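Local coordinates for protein exotoxin A (Pseudomonas aeruginosa, PDB 1IKP) that probably transfers ADP-ribose from NAD to elongation factor 2 of the host cell, halting protein synthesis, at residues 196-201 / 214-219; 204-209 / 242-247; 270-275 / 287-292; 405-408 / 413-416; 420-425 / 592-597. The protein carries 2 engineered substitutions. All coordinates share one frame; numbering follows the deposited sequence.

Interaction 1: residues 196-201 / 214-219; sequences LCLLDQ and CNLDDT. Engineered in segment 196-201: Gln-201 (natural residue Pro).
A disulfide closes this contact: Cys-197 and Cys-214, in the part of the chain matching the exotoxin A binding family, are joined across a loop that includes helix 205-210. Cys-197 SG and Cys-214 SG are 2.0 Å apart, and the torsion about the S-S bond is -88°, close to the relaxed right-angled geometry of an unstrained disulfide. Each sulfur lies beside its own backbone N, with chi1 of -64° in Cys-197 and -78° in Cys-214; both side chains point across, and their CA atoms come to 6.1 Å. Leu-216, two residues past the second cysteine, packs beside the bridge. Its CD2 rests on Cys-197 CB at 3.8 Å, while its other branch, CD1, lies 4.0 Å from Cys-197 O, so the isobutyl fork covers the base of the bridge rather than its sulfurs. The same CD1 also meets Leu-198 CD2, a looser contact at 4.4 Å. Covalent and apolar contacts thus join the two segments, and segment 196-201 holds a turn bond of 3.2 Å from Leu-199 N to Leu-196 O. The carbonyl of Cys-214 is held by Lys-194 NZ. The bridge itself packs on Tyr-206 of helix 205-210, which touches both cysteines. The leucines beside it lead to helix 218-221, which begins within the second segment: Leu-198 reaches Trp-220 and Leu-216 reaches Glu-221, with Leu-199 facing His-44 of strand 40-49 in the large mixed sheet.

Interaction 2: residues 204-209 / 242-247; sequences GVYNYL and TVISHR
Leu-209 and Tyr-206 pack on Ile-244 in a buried, mostly apolar contact between a short helix, 205-210, and segment 242-247, which runs into strand 245-248. Leu-209 and Ile-244 carry the contact about equally. Leu-209 CD1 comes to 3.6 Å from Ile-244 CG1, the two side chains crossing at about a right angle, and Leu-209 CD2 lies 3.4 Å from Thr-242 O, so CD2 rests on the carbonyl and CD1 mainly on the isoleucine. Ile-244 sends its CG1 branch toward the helix, with that atom beside its own backbone N (chi1 -62°), and the terminal CD1 reaches the ring of Tyr-206 at CD1, 3.7 Å away. Tyr-206 crosses Ile-244 at roughly a right angle too; its CG lies opposite its backbone N (chi1 -177°), which carries the ring along to this methyl. One water joins the two backbones: it accepts from Ile-244 N at 3.0 Å and donates a weak bond to Leu-209 O, also at 3.0 Å. Met-129 of strand 126-136 packs on Leu-209, while Thr-371 of strand 367-371 touches both Tyr-206 and Ile-244, so the helix is seated on strands flanking 245-248. Branched and aromatic carbons thus supply the adhesion, and the water serves the amide of Ile-244 and a carbonyl near the helix end that do not meet directly.

Interaction 3: residues 270-275 / 287-292; sequences ETFTRH and CGYPVQ
The side chains of Phe-272 and Gln-292 run alongside each other head to tail, ring and amide planes 74° apart, so this is not a flat stack. Phe-272 CD1 is the atom most closely met: Gln-292 NE2 comes to 3.6 Å and Gln-292 CD to 3.7 Å. The glutamine reaches that far because its chain is fully extended, with CG opposite the backbone N (chi1 -179°). The same NE2 lies in plane at the edge of the Tyr-289 ring, so the amide nitrogen touches both aromatic side chains. Tyr-289 CD2 in turn sits near the plane of the phenylalanine ring, at its edge, 4.3 Å from Phe-272 CE1, while its hydroxyl is bonded to Pro-278 O. Gly-288, with no side chain, lets the ring come close to the helix backbone: Phe-272 CZ is 4.1 Å from Gly-288 CA, and CE1 is 3.9 Å from Gly-288 O. Phe-272 also touches Ala-258 and Ala-261 of helix 255-265, so it contacts both that helix and helix 282-300, which are tied as well by the Cys-265 to Cys-287 disulfide. This belongs to the helical targeting region, the one taken in this toxin family to serve translocation. A water donates to Phe-272 O at 2.7 Å and to Gln-292 OE1 at 2.8 Å. The amide thus has a divided role: its carbonyl oxygen is satisfied through solvent by the loop backbone, while its nitrogen end lies against aromatic carbon, so polar and apolar contacts together would fix the rotation of the glutamine end.

Interaction 4: residues 405-408 / 413-416; sequences GDVS and GTQN. Unlike the reference sequence in segment 405-408: Val-407 (reference Ile).
Val-407 brushes the methyl of Thr-414 and the carbonyl of Gln-415: its CG1 is 3.8 Å from Thr-414 CG2, and its CG2 is 3.7 Å from Gln-415 O. The valine points mostly away from the partner chain, so only its near side touches; the residue differs from the reference sequence, where it is isoleucine. The backbones meet in one hydrogen bond, accompanied by two CA-H...O contacts. Gln-415 N donates to Ser-408 O at 2.8 Å, in the carbonyl plane and with a C=O...N angle of 157°. Val-407 CA-H points at Gln-415 O, with 3.5 Å between CA and O, and Thr-414 CA-H at the same Ser-408 O that takes the amide, 3.4 Å from CA to O. Further along, Asn-416 turns its side chain inward: ND2 donates to Asp-406 O at 2.9 Å with a fairly straight N-H (162°), the acceptor lying in the amide plane but the donor tilted from the carbonyl plane. Gln-415 has the most surface covered, its extended chain lying across the Asp-406 carbonyl with the amide near Ser-408; this is one of two conformers, however, and its short, bent NE2 to OG approach is doubtful. Ser-408 N is buried without a partner. Val-407 and Thr-414 also rest on Pro-568 of strand 565-568. The two segments run 156° apart, joined by four residues, in a surface loop between strand 389-393 and helix 419-431: an irregular, hairpin-like loop with antiparallel contacts but no regular strands.

Interaction 5: residues 420-425 / 592-597; sequences ERLLQA and QAISAL
Ile-594 buries the most surface here, and its CD1 makes the closest contacts, 3.8 Å from Leu-423 CD2 and 4.0 Å from Leu-422 CG. The isoleucine places CG1 between its own backbone N and carbonyl carbon (chi1 56°), and from there the extended ethyl branch runs straight toward the helix. Leu-423 meets it slantwise with one methyl; its CB does not aim at the loop, but the end of the chain swings closer. Leu-422, by contrast, points at the loop from the start, with CG opposite its backbone N (chi1 165°), and passes Ile-594 in the reverse direction, touching with its branch carbon. Because the leucines are neighbours on helix 419-431, both reach the methyl from successive positions of one turn. The helix belongs to the ADP-ribosyltransferase region, and the isoleucine comes from a C-terminal loop after helix 589-592. Ile-594 occupies the third position of a type I beta turn, closed by a bond of 3.0 Å from Ser-595 N to Gln-592 O. Next to it the turn is held by polar partners: Arg-500 bonds to Ile-594 O and to Ser-595 OG, and Tyr-439 OH also bonds to that serine hydroxyl. On the helix side Leu-422 continues on to Trp-417 and to Ile-567 of strand 565-568.

Interaction 2 is the buried contact of the set, interaction 4 lies at the surface, and the other three are intermediate. Interactions 1 and 2 touch, since both contacts use Tyr-206 of helix 205-210, one beside a covalent bridge and the other in apolar packing. Interactions 4 and 5 meet through Arg-421, on the same helix as the leucines of interaction 5, whose NH1 probably bonds to the carbonyls of Gly-405 and Asn-416 in the loop of interaction 4. Interaction 3 touches none of the others. Direct hydrogen bonds, one of them between backbones, join the segments in interaction 4, a bridging water does so in 2 and 3, and interaction 5 is purely apolar.

Interaction 1: residues 196-201 / 214-219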
# COMPACT_ATOMS: atom_id res chain seq x y z
N LEU A 196 -12.07 3.04 -5.34
CA LEU A 196 -13.16 2.54 -6.19
C LEU A 196 -14.49 2.63 -5.47
O LEU A 196 -15.54 2.74 -6.10
CB LEU A 196 -12.87 1.10 -6.63
CG LEU A 196 -11.57 0.93 -7.44
CD1 LEU A 196 -11.49 -0.48 -7.97
CD2 LEU A 196 -11.54 1.94 -8.60
N CYS A 197 -14.45 2.60 -4.14
CA CYS A 197 -15.65 2.70 -3.32
C CYS A 197 -16.25 4.10 -3.38
O CYS A 197 -17.41 4.30 -3.01
CB CYS A 197 -15.30 2.35 -1.87
SG CYS A 197 -14.72 0.65 -1.61
N LEU A 198 -15.48 5.08 -3.85
CA LEU A 198 -16.00 6.44 -3.95
C LEU A 198 -16.72 6.68 -5.28
O LEU A 198 -17.42 7.69 -5.45
CB LEU A 198 -14.86 7.45 -3.86
CG LEU A 198 -13.87 7.32 -2.72
CD1 LEU A 198 -12.90 8.47 -2.78
CD2 LEU A 198 -14.60 7.32 -1.40
N LEU A 199 -16.58 5.74 -6.20
CA LEU A 199 -17.12 5.90 -7.55
C LEU A 199 -18.38 5.08 -7.80
O LEU A 199 -18.33 3.87 -7.93
CB LEU A 199 -16.02 5.52 -8.56
CG LEU A 199 -14.63 6.15 -8.28
CD1 LEU A 199 -13.62 5.58 -9.26
CD2 LEU A 199 -14.72 7.66 -8.38
N ASP A 200 -19.50 5.78 -7.87
CA ASP A 200 -20.78 5.12 -8.09
C ASP A 200 -20.78 4.30 -9.37
O ASP A 200 -21.41 3.24 -9.45
CB ASP A 200 -21.90 6.15 -8.12
CG ASP A 200 -22.07 6.87 -6.80
OD1 ASP A 200 -21.09 7.49 -6.32
OD2 ASP A 200 -23.18 6.81 -6.22
N GLN A 201 -20.07 4.79 -10.38
CA GLN A 201 -20.01 4.10 -11.66
C GLN A 201 -19.38 2.71 -11.54
O GLN A 201 -19.52 1.89 -12.44
CB GLN A 201 -19.24 4.95 -12.67
CG GLN A 201 -19.98 6.22 -13.07
CD GLN A 201 -19.08 7.24 -13.74
OE1 GLN A 201 -18.35 6.92 -14.68
NE2 GLN A 201 -19.13 8.48 -13.27
N CYS A 214 -16.73 -2.44 1.30
CA CYS A 214 -16.00 -1.18 1.33
C CYS A 214 -15.86 -0.69 2.77
O CYS A 214 -14.83 -0.14 3.15
CB CYS A 214 -16.74 -0.13 0.51
SG CYS A 214 -16.49 -0.32 -1.29
N ASN A 215 -16.91 -0.90 3.56
CA ASN A 215 -16.93 -0.50 4.96
C ASN A 215 -16.29 0.87 5.16
O ASN A 215 -15.34 1.02 5.92
CB ASN A 215 -16.21 -1.55 5.80
CG ASN A 215 -16.24 -1.24 7.28
OD1 ASN A 215 -17.28 -0.89 7.83
ND2 ASN A 215 -15.09 -1.36 7.93
N LEU A 216 -16.81 1.87 4.47
CA LEU A 216 -16.26 3.22 4.57
C LEU A 216 -16.60 3.94 5.86
O LEU A 216 -17.68 3.74 6.44
CB LEU A 216 -16.75 4.09 3.40
CG LEU A 216 -16.47 3.66 1.97
CD1 LEU A 216 -17.10 4.67 1.01
CD2 LEU A 216 -14.97 3.58 1.74
N ASP A 217 -15.68 4.78 6.30
CA ASP A 217 -15.89 5.60 7.48
C ASP A 217 -16.97 6.59 7.07
O ASP A 217 -17.24 6.76 5.88
CB ASP A 217 -14.60 6.32 7.87
CG ASP A 217 -13.62 5.41 8.59
OD1 ASP A 217 -13.79 4.17 8.54
OD2 ASP A 217 -12.67 5.94 9.20
N ASP A 218 -17.58 7.25 8.04
CA ASP A 218 -18.66 8.20 7.78
C ASP A 218 -18.46 9.23 6.67
O ASP A 218 -19.37 9.45 5.87
CB ASP A 218 -19.05 8.93 9.07
CG ASP A 218 -19.61 7.99 10.12
OD1 ASP A 218 -20.41 7.10 9.75
OD2 ASP A 218 -19.27 8.15 11.31
N THR A 219 -17.29 9.85 6.63
CA THR A 219 -17.01 10.88 5.62
C THR A 219 -17.44 10.53 4.20
O THR A 219 -18.25 11.23 3.58
CB THR A 219 -15.51 11.24 5.60
OG1 THR A 219 -15.11 11.69 6.90
CG2 THR A 219 -15.23 12.34 4.58

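Interaction 2: residues 204-209 / 242-247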
# COMPACT_ATOMS: atom_id res chain seq x y z
N GLY A 204 -19.76 -2.18 -6.43
CA GLY A 204 -19.64 -3.63 -6.43
C GLY A 204 -18.29 -4.20 -6.84
O GLY A 204 -17.98 -5.36 -6.56
N VAL A 205 -17.47 -3.39 -7.50
CA VAL A 205 -16.18 -3.88 -7.94
C VAL A 205 -15.23 -4.17 -6.77
O VAL A 205 -14.58 -5.21 -6.74
CB VAL A 205 -15.50 -2.87 -8.91
CG1 VAL A 205 -14.09 -3.37 -9.28
CG2 VAL A 205 -16.34 -2.72 -10.18
N TYR A 206 -15.15 -3.24 -5.83
CA TYR A 206 -14.27 -3.43 -4.70
C TYR A 206 -14.67 -4.69 -3.93
O TYR A 206 -13.84 -5.54 -3.64
CB TYR A 206 -14.30 -2.21 -3.78
CG TYR A 206 -13.35 -2.32 -2.62
CD1 TYR A 206 -12.02 -1.93 -2.73
CD2 TYR A 206 -13.78 -2.87 -1.41
CE1 TYR A 206 -11.14 -2.08 -1.67
CE2 TYR A 206 -12.91 -3.03 -0.35
CZ TYR A 206 -11.59 -2.64 -0.49
OH TYR A 206 -10.72 -2.81 0.56
N ASN A 207 -15.96 -4.82 -3.62
CA ASN A 207 -16.40 -6.00 -2.88
C ASN A 207 -15.99 -7.29 -3.57
O ASN A 207 -15.50 -8.22 -2.92
CB ASN A 207 -17.92 -5.99 -2.69
CG ASN A 207 -18.40 -7.21 -1.95
OD1 ASN A 207 -18.02 -7.45 -0.80
ND2 ASN A 207 -19.24 -8.01 -2.60
N TYR A 208 -16.20 -7.37 -4.88
CA TYR A 208 -15.85 -8.57 -5.61
C TYR A 208 -14.34 -8.86 -5.64
O TYR A 208 -13.92 -9.98 -5.34
CB TYR A 208 -16.39 -8.51 -7.04
CG TYR A 208 -16.02 -9.71 -7.88
CD1 TYR A 208 -16.47 -10.99 -7.54
CD2 TYR A 208 -15.23 -9.57 -9.02
CE1 TYR A 208 -16.13 -12.11 -8.32
CE2 TYR A 208 -14.89 -10.67 -9.80
CZ TYR A 208 -15.34 -11.93 -9.46
OH TYR A 208 -15.01 -13.01 -10.26
N LEU A 209 -13.54 -7.86 -5.99
CA LEU A 209 -12.09 -8.03 -6.08
C LEU A 209 -11.31 -8.11 -4.77
O LEU A 209 -10.32 -8.83 -4.70
CB LEU A 209 -11.49 -6.91 -6.94
CG LEU A 209 -12.06 -6.80 -8.35
CD1 LEU A 209 -11.43 -5.63 -9.07
CD2 LEU A 209 -11.78 -8.09 -9.10
N THR A 242 -8.82 -10.43 -10.98
CA THR A 242 -7.52 -9.80 -10.75
C THR A 242 -7.59 -8.78 -9.61
O THR A 242 -8.44 -7.89 -9.63
CB THR A 242 -7.04 -9.08 -12.02
OG1 THR A 242 -7.06 -10.01 -13.12
CG2 THR A 242 -5.63 -8.54 -11.84
N VAL A 243 -6.69 -8.87 -8.64
CA VAL A 243 -6.75 -7.93 -7.54
C VAL A 243 -6.55 -6.49 -8.02
O VAL A 243 -5.88 -6.23 -9.03
CB VAL A 243 -5.71 -8.25 -6.44
CG1 VAL A 243 -5.97 -9.64 -5.85
CG2 VAL A 243 -4.32 -8.19 -6.99
N ILE A 244 -7.16 -5.57 -7.30
CA ILE A 244 -7.02 -4.16 -7.62
C ILE A 244 -5.57 -3.78 -7.40
O ILE A 244 -4.95 -4.17 -6.40
CB ILE A 244 -7.87 -3.29 -6.68
CG1 ILE A 244 -9.36 -3.63 -6.86
CG2 ILE A 244 -7.64 -1.82 -6.95
CD1 ILE A 244 -10.21 -3.10 -5.73
N SER A 245 -4.99 -3.05 -8.35
CA SER A 245 -3.62 -2.60 -8.15
C SER A 245 -3.44 -1.15 -8.49
O SER A 245 -4.21 -0.58 -9.23
CB SER A 245 -2.64 -3.43 -8.99
OG SER A 245 -2.71 -3.09 -10.38
N HIS A 246 -2.41 -0.56 -7.90
CA HIS A 246 -2.00 0.82 -8.18
C HIS A 246 -0.57 0.71 -8.71
O HIS A 246 0.13 -0.27 -8.47
CB HIS A 246 -1.92 1.65 -6.90
CG HIS A 246 -3.21 2.30 -6.48
ND1 HIS A 246 -4.19 1.63 -5.78
CD2 HIS A 246 -3.63 3.58 -6.61
CE1 HIS A 246 -5.16 2.48 -5.49
NE2 HIS A 246 -4.85 3.66 -5.98
N ARG A 247 -0.14 1.71 -9.48
CA ARG A 247 1.25 1.78 -9.94
C ARG A 247 1.66 3.24 -9.86
O ARG A 247 0.90 4.14 -10.25
CB ARG A 247 1.43 1.23 -11.37
CG ARG A 247 2.90 1.13 -11.78
CD ARG A 247 3.13 0.05 -12.85
NE ARG A 247 4.53 -0.08 -13.22
CZ ARG A 247 5.15 -1.22 -13.54
NH1 ARG A 247 4.52 -2.39 -13.54
NH2 ARG A 247 6.43 -1.17 -13.88
O HOH W 1 -8.53 -6.48 -4.84

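Interaction 3: residues 270-275 / 287-292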
# COMPACT_ATOMS: atom_id res chain seq x y z
N GLU A 270 2.21 8.46 -2.06
CA GLU A 270 2.16 9.60 -2.96
C GLU A 270 2.51 10.96 -2.31
O GLU A 270 2.65 11.97 -3.00
CB GLU A 270 0.81 9.65 -3.69
CG GLU A 270 -0.39 9.78 -2.77
CD GLU A 270 -1.73 9.52 -3.50
OE1 GLU A 270 -2.55 10.44 -3.54
OE2 GLU A 270 -1.94 8.40 -4.01
N THR A 271 2.68 10.99 -1.00
CA THR A 271 3.07 12.21 -0.32
C THR A 271 4.51 12.51 -0.75
O THR A 271 4.93 13.67 -0.85
CB THR A 271 3.00 12.03 1.20
OG1 THR A 271 1.62 12.04 1.59
CG2 THR A 271 3.76 13.13 1.92
N PHE A 272 5.26 11.45 -1.03
CA PHE A 272 6.66 11.60 -1.42
C PHE A 272 6.92 11.93 -2.89
O PHE A 272 8.06 12.17 -3.28
CB PHE A 272 7.42 10.35 -1.01
CG PHE A 272 7.39 10.12 0.48
CD1 PHE A 272 8.19 10.89 1.32
CD2 PHE A 272 6.50 9.21 1.04
CE1 PHE A 272 8.10 10.77 2.72
CE2 PHE A 272 6.40 9.07 2.44
CZ PHE A 272 7.21 9.86 3.28
N THR A 273 5.86 11.93 -3.70
CA THR A 273 5.98 12.28 -5.11
C THR A 273 5.34 13.64 -5.35
O THR A 273 5.24 14.09 -6.50
CB THR A 273 5.29 11.22 -6.02
OG1 THR A 273 4.01 10.87 -5.49
CG2 THR A 273 6.15 9.98 -6.15
N ARG A 274 4.92 14.31 -4.28
CA ARG A 274 4.30 15.63 -4.41
C ARG A 274 5.19 16.68 -5.08
O ARG A 274 6.41 16.71 -4.90
CB ARG A 274 3.87 16.19 -3.05
CG ARG A 274 2.59 15.59 -2.53
CD ARG A 274 2.30 16.08 -1.14
NE ARG A 274 2.08 17.52 -1.09
CZ ARG A 274 0.93 18.12 -1.36
NH1 ARG A 274 -0.15 17.42 -1.69
NH2 ARG A 274 0.84 19.45 -1.26
N HIS A 275 4.54 17.55 -5.85
CA HIS A 275 5.22 18.65 -6.54
C HIS A 275 5.84 19.58 -5.49
O HIS A 275 6.94 20.10 -5.67
CB HIS A 275 4.20 19.40 -7.40
CG HIS A 275 4.76 20.57 -8.15
ND1 HIS A 275 5.86 20.48 -8.97
CD2 HIS A 275 4.31 21.84 -8.26
CE1 HIS A 275 6.06 21.64 -9.57
NE2 HIS A 275 5.13 22.48 -9.15
N CYS A 287 9.54 11.46 11.14
CA CYS A 287 9.69 10.11 10.62
C CYS A 287 9.84 10.05 9.11
O CYS A 287 10.83 9.53 8.61
CB CYS A 287 8.49 9.25 11.04
SG CYS A 287 8.63 7.45 10.72
N GLY A 288 8.84 10.56 8.39
CA GLY A 288 8.84 10.52 6.93
C GLY A 288 10.09 10.94 6.19
O GLY A 288 10.75 10.13 5.55
N TYR A 289 10.43 12.22 6.28
CA TYR A 289 11.61 12.72 5.59
C TYR A 289 12.90 12.10 6.14
O TYR A 289 13.79 11.76 5.38
CB TYR A 289 11.65 14.26 5.67
CG TYR A 289 10.49 14.93 4.94
CD1 TYR A 289 9.83 16.03 5.50
CD2 TYR A 289 10.04 14.45 3.71
CE1 TYR A 289 8.75 16.63 4.84
CE2 TYR A 289 8.96 15.05 3.05
CZ TYR A 289 8.32 16.13 3.62
OH TYR A 289 7.23 16.71 2.99
N PRO A 290 13.02 11.95 7.48
CA PRO A 290 14.25 11.34 8.00
C PRO A 290 14.47 9.92 7.45
O PRO A 290 15.58 9.56 7.07
CB PRO A 290 14.03 11.35 9.51
CG PRO A 290 13.27 12.63 9.71
CD PRO A 290 12.25 12.57 8.57
N VAL A 291 13.40 9.12 7.40
CA VAL A 291 13.53 7.76 6.89
C VAL A 291 13.84 7.75 5.39
O VAL A 291 14.66 6.95 4.93
CB VAL A 291 12.24 6.94 7.18
CG1 VAL A 291 12.23 5.65 6.37
CG2 VAL A 291 12.18 6.60 8.67
N GLN A 292 13.17 8.62 4.64
CA GLN A 292 13.40 8.73 3.20
C GLN A 292 14.87 9.06 2.96
O GLN A 292 15.55 8.40 2.17
CB GLN A 292 12.50 9.83 2.62
CG GLN A 292 12.64 10.03 1.11
CD GLN A 292 11.81 11.19 0.58
OE1 GLN A 292 11.42 11.21 -0.59
NE2 GLN A 292 11.55 12.17 1.43
O HOH W 2 10.21 13.24 -2.02

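Interaction 4: residues 405-408 / 413-416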
# COMPACT_ATOMS: atom_id res chain seq x y z
N GLY A 405 -10.32 7.68 20.74
CA GLY A 405 -9.30 8.67 20.45
C GLY A 405 -8.05 8.12 19.76
O GLY A 405 -7.90 6.91 19.59
N ASP A 406 -7.15 9.02 19.39
CA ASP A 406 -5.94 8.62 18.68
C ASP A 406 -5.07 7.70 19.51
O ASP A 406 -4.87 7.93 20.70
CB ASP A 406 -5.08 9.84 18.30
CG ASP A 406 -5.79 10.81 17.36
OD1 ASP A 406 -6.85 10.47 16.80
OD2 ASP A 406 -5.25 11.92 17.19
N VAL A 407 -4.52 6.68 18.85
CA VAL A 407 -3.63 5.74 19.50
C VAL A 407 -2.23 5.98 18.95
O VAL A 407 -2.07 6.22 17.75
CB VAL A 407 -4.07 4.30 19.21
CG1 VAL A 407 -3.07 3.31 19.75
CG2 VAL A 407 -5.43 4.06 19.84
N SER A 408 -1.24 5.96 19.84
CA SER A 408 0.16 6.15 19.48
C SER A 408 1.00 5.51 20.56
O SER A 408 0.51 5.22 21.66
CB SER A 408 0.51 7.64 19.34
OG SER A 408 0.37 8.32 20.56
N GLY A 413 3.47 4.95 27.75
CA GLY A 413 2.37 4.03 27.52
C GLY A 413 1.64 4.33 26.23
O GLY A 413 1.79 5.41 25.64
N THR A 414 0.81 3.38 25.82
CA THR A 414 0.06 3.51 24.59
C THR A 414 -1.11 4.49 24.76
O THR A 414 -1.98 4.30 25.61
CB THR A 414 -0.39 2.11 24.14
OG1 THR A 414 0.77 1.29 24.01
CG2 THR A 414 -1.10 2.18 22.81
N GLN A 415 -1.12 5.53 23.93
CA GLN A 415 -2.14 6.57 24.01
C GLN A 415 -3.54 6.03 23.87
O GLN A 415 -3.83 5.26 22.97
CB GLN A 415 -1.92 7.62 22.91
CG GLN A 415 -2.91 8.81 22.93
CD GLN A 415 -2.73 9.80 21.77
OE1 GLN A 415 -3.24 10.92 21.83
NE2 GLN A 415 -2.04 9.39 20.72
N ASN A 416 -4.42 6.46 24.76
CA ASN A 416 -5.82 6.09 24.73
C ASN A 416 -6.08 4.60 24.61
O ASN A 416 -6.98 4.18 23.87
CB ASN A 416 -6.54 6.83 23.59
CG ASN A 416 -6.70 8.33 23.87
OD1 ASN A 416 -7.12 8.73 24.95
ND2 ASN A 416 -6.36 9.15 22.88

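Interaction 5: residues 420-425 / 592-597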
# COMPACT_ATOMS: atom_id res chain seq x y z
N GLU A 420 -10.79 -1.97 28.45
CA GLU A 420 -12.11 -1.86 27.85
C GLU A 420 -12.02 -1.69 26.33
O GLU A 420 -12.75 -2.32 25.56
CB GLU A 420 -12.85 -0.66 28.45
CG GLU A 420 -13.29 -0.80 29.92
CD GLU A 420 -12.16 -1.07 30.91
OE1 GLU A 420 -11.10 -0.41 30.86
OE2 GLU A 420 -12.37 -1.95 31.79
N ARG A 421 -11.12 -0.82 25.89
CA ARG A 421 -10.96 -0.58 24.46
C ARG A 421 -10.44 -1.84 23.77
O ARG A 421 -10.89 -2.17 22.68
CB ARG A 421 -10.02 0.60 24.20
CG ARG A 421 -9.99 1.02 22.74
CD ARG A 421 -9.18 2.28 22.49
NE ARG A 421 -9.38 2.72 21.11
CZ ARG A 421 -9.00 3.91 20.65
NH1 ARG A 421 -8.40 4.77 21.45
NH2 ARG A 421 -9.29 4.25 19.40
N LEU A 422 -9.53 -2.55 24.44
CA LEU A 422 -8.97 -3.79 23.88
C LEU A 422 -10.08 -4.84 23.71
O LEU A 422 -10.19 -5.48 22.65
CB LEU A 422 -7.87 -4.33 24.78
CG LEU A 422 -7.46 -5.79 24.51
CD1 LEU A 422 -6.93 -5.98 23.07
CD2 LEU A 422 -6.40 -6.20 25.51
N LEU A 423 -10.93 -4.99 24.73
CA LEU A 423 -12.00 -5.97 24.61
C LEU A 423 -12.92 -5.67 23.44
O LEU A 423 -13.35 -6.58 22.73
CB LEU A 423 -12.80 -6.07 25.91
CG LEU A 423 -11.98 -6.48 27.14
CD1 LEU A 423 -12.92 -6.65 28.34
CD2 LEU A 423 -11.22 -7.78 26.89
N GLN A 424 -13.24 -4.39 23.23
CA GLN A 424 -14.09 -4.02 22.10
C GLN A 424 -13.39 -4.37 20.77
O GLN A 424 -13.99 -4.90 19.84
CB GLN A 424 -14.39 -2.51 22.15
CG GLN A 424 -15.13 -1.96 20.94
CD GLN A 424 -15.28 -0.44 20.96
OE1 GLN A 424 -14.30 0.30 21.12
NE2 GLN A 424 -16.51 0.03 20.78
N ALA A 425 -12.10 -4.04 20.69
CA ALA A 425 -11.32 -4.29 19.49
C ALA A 425 -11.25 -5.79 19.20
O ALA A 425 -11.38 -6.22 18.05
CB ALA A 425 -9.93 -3.72 19.67
N GLN A 592 -6.01 -11.72 29.83
CA GLN A 592 -5.66 -13.15 29.85
C GLN A 592 -6.81 -14.00 29.32
O GLN A 592 -6.59 -14.99 28.62
CB GLN A 592 -5.33 -13.62 31.27
CG GLN A 592 -3.91 -13.41 31.67
CD GLN A 592 -3.55 -14.12 32.96
OE1 GLN A 592 -2.39 -14.47 33.18
NE2 GLN A 592 -4.53 -14.33 33.82
N ALA A 593 -8.04 -13.62 29.67
CA ALA A 593 -9.23 -14.35 29.23
C ALA A 593 -9.44 -14.36 27.73
O ALA A 593 -10.23 -15.17 27.22
CB ALA A 593 -10.49 -13.80 29.94
N ILE A 594 -8.78 -13.45 27.00
CA ILE A 594 -8.93 -13.43 25.55
C ILE A 594 -7.60 -13.77 24.89
O ILE A 594 -7.39 -13.49 23.71
CB ILE A 594 -9.45 -12.05 25.02
CG1 ILE A 594 -8.55 -10.88 25.46
CG2 ILE A 594 -10.86 -11.82 25.52
CD1 ILE A 594 -8.75 -9.60 24.60
N SER A 595 -6.71 -14.41 25.65
CA SER A 595 -5.38 -14.75 25.14
C SER A 595 -4.97 -16.22 25.04
O SER A 595 -3.78 -16.52 24.90
CB SER A 595 -4.34 -13.93 25.90
OG SER A 595 -4.65 -12.54 25.74
N ALA A 596 -5.94 -17.13 25.13
CA ALA A 596 -5.61 -18.53 24.90
C ALA A 596 -5.22 -18.60 23.41
O ALA A 596 -5.64 -17.74 22.61
CB ALA A 596 -6.81 -19.42 25.19
N LEU A 597 -4.44 -19.60 23.04
CA LEU A 597 -3.97 -19.75 21.65
C LEU A 597 -4.72 -20.89 20.94
O LEU A 597 -5.27 -21.78 21.61
CB LEU A 597 -2.46 -20.02 21.62
CG LEU A 597 -1.44 -18.95 22.06
CD1 LEU A 597 -1.86 -17.60 21.51
CD2 LEU A 597 -1.29 -18.89 23.55